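Local coordinates for protein HP0035 (Helicobacter pylori, PDB 3F42), which probably binds DNA as a homodimer of the YbaB/EbfC family and alters its conformation, and may help organise the nucleoid, at residues G36-F44 and D52-L60. Residues are numbered along the deposited sequence; the frame is centred on the assembly and turned at random.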
ATOM      1  N   GLY A  36      41.162   3.094  -5.957  1.00 17.40           N
ATOM      2  CA  GLY A  36      42.570   3.118  -5.536  1.00 17.72           C
ATOM      3  C   GLY A  36      43.354   1.879  -5.943  1.00 18.66           C
ATOM      4  O   GLY A  36      44.159   1.376  -5.160  1.00 18.83           O
ATOM      5  N   GLY A  37      43.109   1.405  -7.156  1.00 19.99           N
ATOM      6  CA  GLY A  37      43.804   0.226  -7.685  1.00 21.90           C
ATOM      7  C   GLY A  37      43.503  -0.997  -6.838  1.00 22.83           C
ATOM      8  O   GLY A  37      44.355  -1.907  -6.718  1.00 24.14           O
ATOM      9  N   GLY A  38      42.302  -1.037  -6.273  1.00 22.20           N
ATOM     10  CA  GLY A  38      41.881  -2.135  -5.403  1.00 22.72           C
ATOM     11  C   GLY A  38      42.248  -1.990  -3.934  1.00 22.60           C
ATOM     12  O   GLY A  38      41.930  -2.887  -3.133  1.00 23.46           O
HETATM   13  N   MSE A  39      42.901  -0.896  -3.554  1.00 20.73           N
HETATM   14  CA  MSE A  39      43.303  -0.684  -2.155  0.70 20.92           C
HETATM   15  C   MSE A  39      42.147  -0.297  -1.246  1.00 21.16           C
HETATM   16  O   MSE A  39      42.277  -0.331  -0.025  1.00 20.96           O
HETATM   17  CB  MSE A  39      44.410   0.371  -2.057  0.70 21.86           C
HETATM   18  CG  MSE A  39      45.684  -0.053  -2.737  0.70 22.81           C
HETATM   19 SE   MSE A  39      47.102   1.231  -2.385  0.50 33.06          SE
HETATM   20  CE  MSE A  39      46.443   2.752  -3.390  0.70 27.42           C
ATOM     21  N   VAL A  40      41.026   0.105  -1.851  1.00 19.89           N
ATOM     22  CA  VAL A  40      39.807   0.364  -1.072  1.00 19.73           C
ATOM     23  C   VAL A  40      38.713  -0.540  -1.617  1.00 19.62           C
ATOM     24  O   VAL A  40      38.546  -0.623  -2.819  1.00 18.74           O
ATOM     25  CB  VAL A  40      39.378   1.842  -1.156  1.00 20.07           C
ATOM     26  CG1 VAL A  40      37.953   2.051  -0.595  1.00 20.53           C
ATOM     27  CG2 VAL A  40      40.348   2.741  -0.394  1.00 20.92           C
ATOM     28  N   SER A  41      37.965  -1.201  -0.727  1.00 18.52           N
ATOM     29  CA  SER A  41      36.821  -1.997  -1.136  1.00 19.40           C
ATOM     30  C   SER A  41      35.683  -1.641  -0.201  1.00 19.33           C
ATOM     31  O   SER A  41      35.870  -1.634   1.039  1.00 20.57           O
ATOM     32  CB  SER A  41      37.122  -3.479  -1.023  1.00 20.29           C
ATOM     33  OG  SER A  41      36.055  -4.207  -1.619  1.00 21.54           O
ATOM     34  N   VAL A  42      34.515  -1.387  -0.778  1.00 17.93           N
ATOM     35  CA  VAL A  42      33.310  -1.180   0.044  1.00 17.89           C
ATOM     36  C   VAL A  42      32.223  -2.124  -0.424  1.00 17.36           C
ATOM     37  O   VAL A  42      32.136  -2.415  -1.606  1.00 19.46           O
ATOM     38  CB  VAL A  42      32.797   0.263   0.059  1.00 17.27           C
ATOM     39  CG1 VAL A  42      33.897   1.180   0.614  1.00 20.62           C
ATOM     40  CG2 VAL A  42      32.375   0.703  -1.370  1.00 19.42           C
ATOM     41  N   SER A  43      31.443  -2.633   0.518  1.00 17.66           N
ATOM     42  CA  SER A  43      30.306  -3.488   0.158  1.00 17.11           C
ATOM     43  C   SER A  43      29.021  -2.934   0.763  1.00 15.73           C
ATOM     44  O   SER A  43      28.942  -2.661   1.962  1.00 17.49           O
ATOM     45  CB  SER A  43      30.513  -4.920   0.664  1.00 18.14           C
ATOM     46  OG  SER A  43      31.660  -5.476   0.054  1.00 20.09           O
ATOM     47  N   PHE A  44      28.002  -2.868  -0.082  1.00 17.24           N
ATOM     48  CA  PHE A  44      26.675  -2.458   0.327  1.00 17.67           C
ATOM     49  C   PHE A  44      25.712  -3.600   0.146  1.00 18.44           C
ATOM     50  O   PHE A  44      25.852  -4.390  -0.800  1.00 19.71           O
ATOM     51  CB  PHE A  44      26.189  -1.343  -0.583  1.00 17.87           C
ATOM     52  CG  PHE A  44      26.918  -0.026  -0.390  1.00 17.85           C
ATOM     53  CD1 PHE A  44      26.477   0.873   0.574  1.00 21.06           C
ATOM     54  CD2 PHE A  44      28.026   0.314  -1.183  1.00 19.19           C
ATOM     55  CE1 PHE A  44      27.111   2.100   0.767  1.00 21.29           C
ATOM     56  CE2 PHE A  44      28.671   1.568  -0.993  1.00 17.07           C
ATOM     57  CZ  PHE A  44      28.196   2.448  -0.012  1.00 19.22           C
ATOM     58  N   ASP A  52      30.485  -3.768   4.631  1.00 18.81           N
ATOM     59  CA  ASP A  52      31.906  -4.013   4.804  1.00 20.15           C
ATOM     60  C   ASP A  52      32.722  -2.880   4.227  1.00 19.35           C
ATOM     61  O   ASP A  52      32.303  -2.193   3.286  1.00 18.33           O
ATOM     62  CB  ASP A  52      32.382  -5.349   4.170  1.00 20.40           C
ATOM     63  CG  ASP A  52      33.650  -5.921   4.894  1.00 23.39           C
ATOM     64  OD1 ASP A  52      34.105  -5.361   5.910  1.00 26.54           O
ATOM     65  OD2 ASP A  52      34.174  -6.948   4.474  1.00 29.92           O
ATOM     66  N   LEU A  53      33.906  -2.700   4.799  1.00 20.27           N
ATOM     67  CA  LEU A  53      34.768  -1.583   4.374  1.00 21.78           C
ATOM     68  C   LEU A  53      36.183  -2.066   4.685  1.00 22.91           C
ATOM     69  O   LEU A  53      36.457  -2.468   5.841  1.00 23.29           O
ATOM     70  CB  LEU A  53      34.375  -0.326   5.158  1.00 22.67           C
ATOM     71  CG  LEU A  53      35.007   1.013   4.782  1.00 26.34           C
ATOM     72  CD1 LEU A  53      34.049   2.152   5.100  1.00 27.34           C
ATOM     73  CD2 LEU A  53      36.256   1.201   5.591  1.00 24.44           C
ATOM     74  N   GLN A  54      37.034  -2.138   3.649  1.00 22.47           N
ATOM     75  CA  GLN A  54      38.422  -2.612   3.805  1.00 23.19           C
ATOM     76  C   GLN A  54      39.387  -1.689   3.069  1.00 22.42           C
ATOM     77  O   GLN A  54      39.162  -1.338   1.900  1.00 22.03           O
ATOM     78  CB  GLN A  54      38.598  -4.054   3.327  1.00 23.65           C
ATOM     79  CG  GLN A  54      37.817  -5.146   4.180  1.00 27.68           C
ATOM     80  CD  GLN A  54      38.232  -5.222   5.676  1.00 32.34           C
ATOM     81  OE1 GLN A  54      39.412  -5.104   6.011  1.00 34.63           O
ATOM     82  NE2 GLN A  54      37.249  -5.433   6.570  1.00 31.27           N
ATOM     83  N   ILE A  55      40.437  -1.298   3.792  1.00 21.20           N
ATOM     84  CA  ILE A  55      41.401  -0.297   3.329  1.00 20.20           C
ATOM     85  C   ILE A  55      42.789  -0.949   3.456  1.00 20.45           C
ATOM     86  O   ILE A  55      43.116  -1.476   4.525  1.00 20.46           O
ATOM     87  CB  ILE A  55      41.342   0.965   4.226  1.00 21.07           C
ATOM     88  CG1 ILE A  55      39.945   1.587   4.193  1.00 19.48           C
ATOM     89  CG2 ILE A  55      42.439   1.999   3.814  1.00 19.51           C
ATOM     90  CD1 ILE A  55      39.680   2.599   5.301  1.00 20.13           C
ATOM     91  N   ASP A  56      43.594  -0.911   2.389  1.00 20.87           N
ATOM     92  CA  ASP A  56      44.960  -1.473   2.441  1.00 21.91           C
ATOM     93  C   ASP A  56      45.793  -0.699   3.438  1.00 21.36           C
ATOM     94  O   ASP A  56      45.690   0.518   3.509  1.00 21.73           O
ATOM     95  CB  ASP A  56      45.616  -1.433   1.072  1.00 22.31           C
ATOM     96  CG  ASP A  56      46.889  -2.259   1.019  1.00 26.13           C
ATOM     97  OD1 ASP A  56      46.800  -3.449   0.690  1.00 30.89           O
ATOM     98  OD2 ASP A  56      47.966  -1.739   1.360  1.00 25.00           O
ATOM     99  N   ASP A  57      46.604  -1.408   4.239  1.00 21.01           N
ATOM    100  CA  ASP A  57      47.454  -0.731   5.216  1.00 21.58           C
ATOM    101  C   ASP A  57      48.318   0.365   4.579  1.00 21.35           C
ATOM    102  O   ASP A  57      48.681   1.324   5.259  1.00 22.25           O
ATOM    103  CB  ASP A  57      48.376  -1.717   5.954  1.00 21.29           C
ATOM    104  CG  ASP A  57      47.670  -2.529   7.014  1.00 23.72           C
ATOM    105  OD1 ASP A  57      46.538  -2.206   7.446  1.00 23.33           O
ATOM    106  OD2 ASP A  57      48.295  -3.520   7.455  1.00 24.75           O
ATOM    107  N   SER A  58      48.648   0.239   3.291  1.00 21.81           N
ATOM    108  CA  SER A  58      49.521   1.237   2.628  1.00 22.97           C
ATOM    109  C   SER A  58      48.912   2.625   2.625  1.00 23.09           C
ATOM    110  O   SER A  58      49.624   3.630   2.716  1.00 22.84           O
ATOM    111  CB  SER A  58      49.891   0.819   1.207  1.00 23.77           C
ATOM    112  OG  SER A  58      48.732   0.570   0.441  1.00 26.30           O
ATOM    113  N   LEU A  59      47.582   2.682   2.569  1.00 22.11           N
ATOM    114  CA  LEU A  59      46.877   3.956   2.552  1.00 22.15           C
ATOM    115  C   LEU A  59      46.928   4.684   3.881  1.00 22.12           C
ATOM    116  O   LEU A  59      46.663   5.887   3.937  1.00 23.59           O
ATOM    117  CB  LEU A  59      45.421   3.782   2.054  1.00 22.01           C
ATOM    118  CG  LEU A  59      45.271   3.568   0.535  1.00 22.44           C
ATOM    119  CD1 LEU A  59      43.821   3.173   0.128  1.00 18.98           C
ATOM    120  CD2 LEU A  59      45.703   4.796  -0.256  1.00 24.78           C
ATOM    121  N   LEU A  60      47.261   3.983   4.955  1.00 22.53           N
ATOM    122  CA  LEU A  60      47.396   4.652   6.271  1.00 22.39           C
ATOM    123  C   LEU A  60      48.536   5.683   6.253  1.00 23.40           C
ATOM    124  O   LEU A  60      48.538   6.622   7.047  1.00 22.61           O
ATOM    125  CB  LEU A  60      47.602   3.635   7.385  1.00 23.08           C
ATOM    126  CG  LEU A  60      46.508   2.598   7.648  1.00 24.09           C
ATOM    127  CD1 LEU A  60      47.017   1.632   8.698  1.00 24.39           C
ATOM    128  CD2 LEU A  60      45.158   3.224   8.068  1.00 24.06           C
TER
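Leu-59 reaches back over the mouth of an antiparallel beta hairpin, its CD1 lying 3.5 Å from CG2 of Val-40 and 3.6 Å from CB of Met-39. The hairpin joins strands 40-45 and 50-55, which pair in antiparallel fashion within the three-stranded sheet of this YbaB/EbfC-family protein. Met-39, a selenomethionine, crosses Leu-59 obliquely: in one of its two modelled conformers the chain bends at chi3 (-69°), bringing CE to 3.8 Å from CD2 of Leu-59. The long, unbranched chain of a methionine, here with selenium in place of sulfur, can lie along the leucine at this partly exposed end.

Along the strands, Ser-41 and Gln-54 form a hydrogen-bonded pair, Ser-41 N to Gln-54 O and Gln-54 N to Ser-41 O, 2.9 Å each. Beyond the last bridge, Asp-56 N still bonds to Met-39 O, prolonging the ladder to where the chain leaves the sheet. Val-40, Val-42, Leu-53 and Ile-55 share one face. The valines rest on helix 63-93 of the same chain and Ile-55 packs on Met-66 of the second subunit, so branched apolar residues fit here. The other face carries polar groups: Ser-41 OG bonds to Lys-34 and Ser-43 OG to Thr-32, tying the hairpin to strand 30-35. On that face too, Gln-54 NE2 donates to the syn side of Asp-52 OD1 at 3.2 Å, nearly in its own amide plane but 28° out of the carboxylate plane.

After the strand, Asp-56 makes an Asx turn that starts the chain on its way back toward Met-39. Its OD2 is gripped from opposite faces of the carboxylate plane, by Ser-58 N at 2.8 Å and by Ser-58 OG at 2.6 Å.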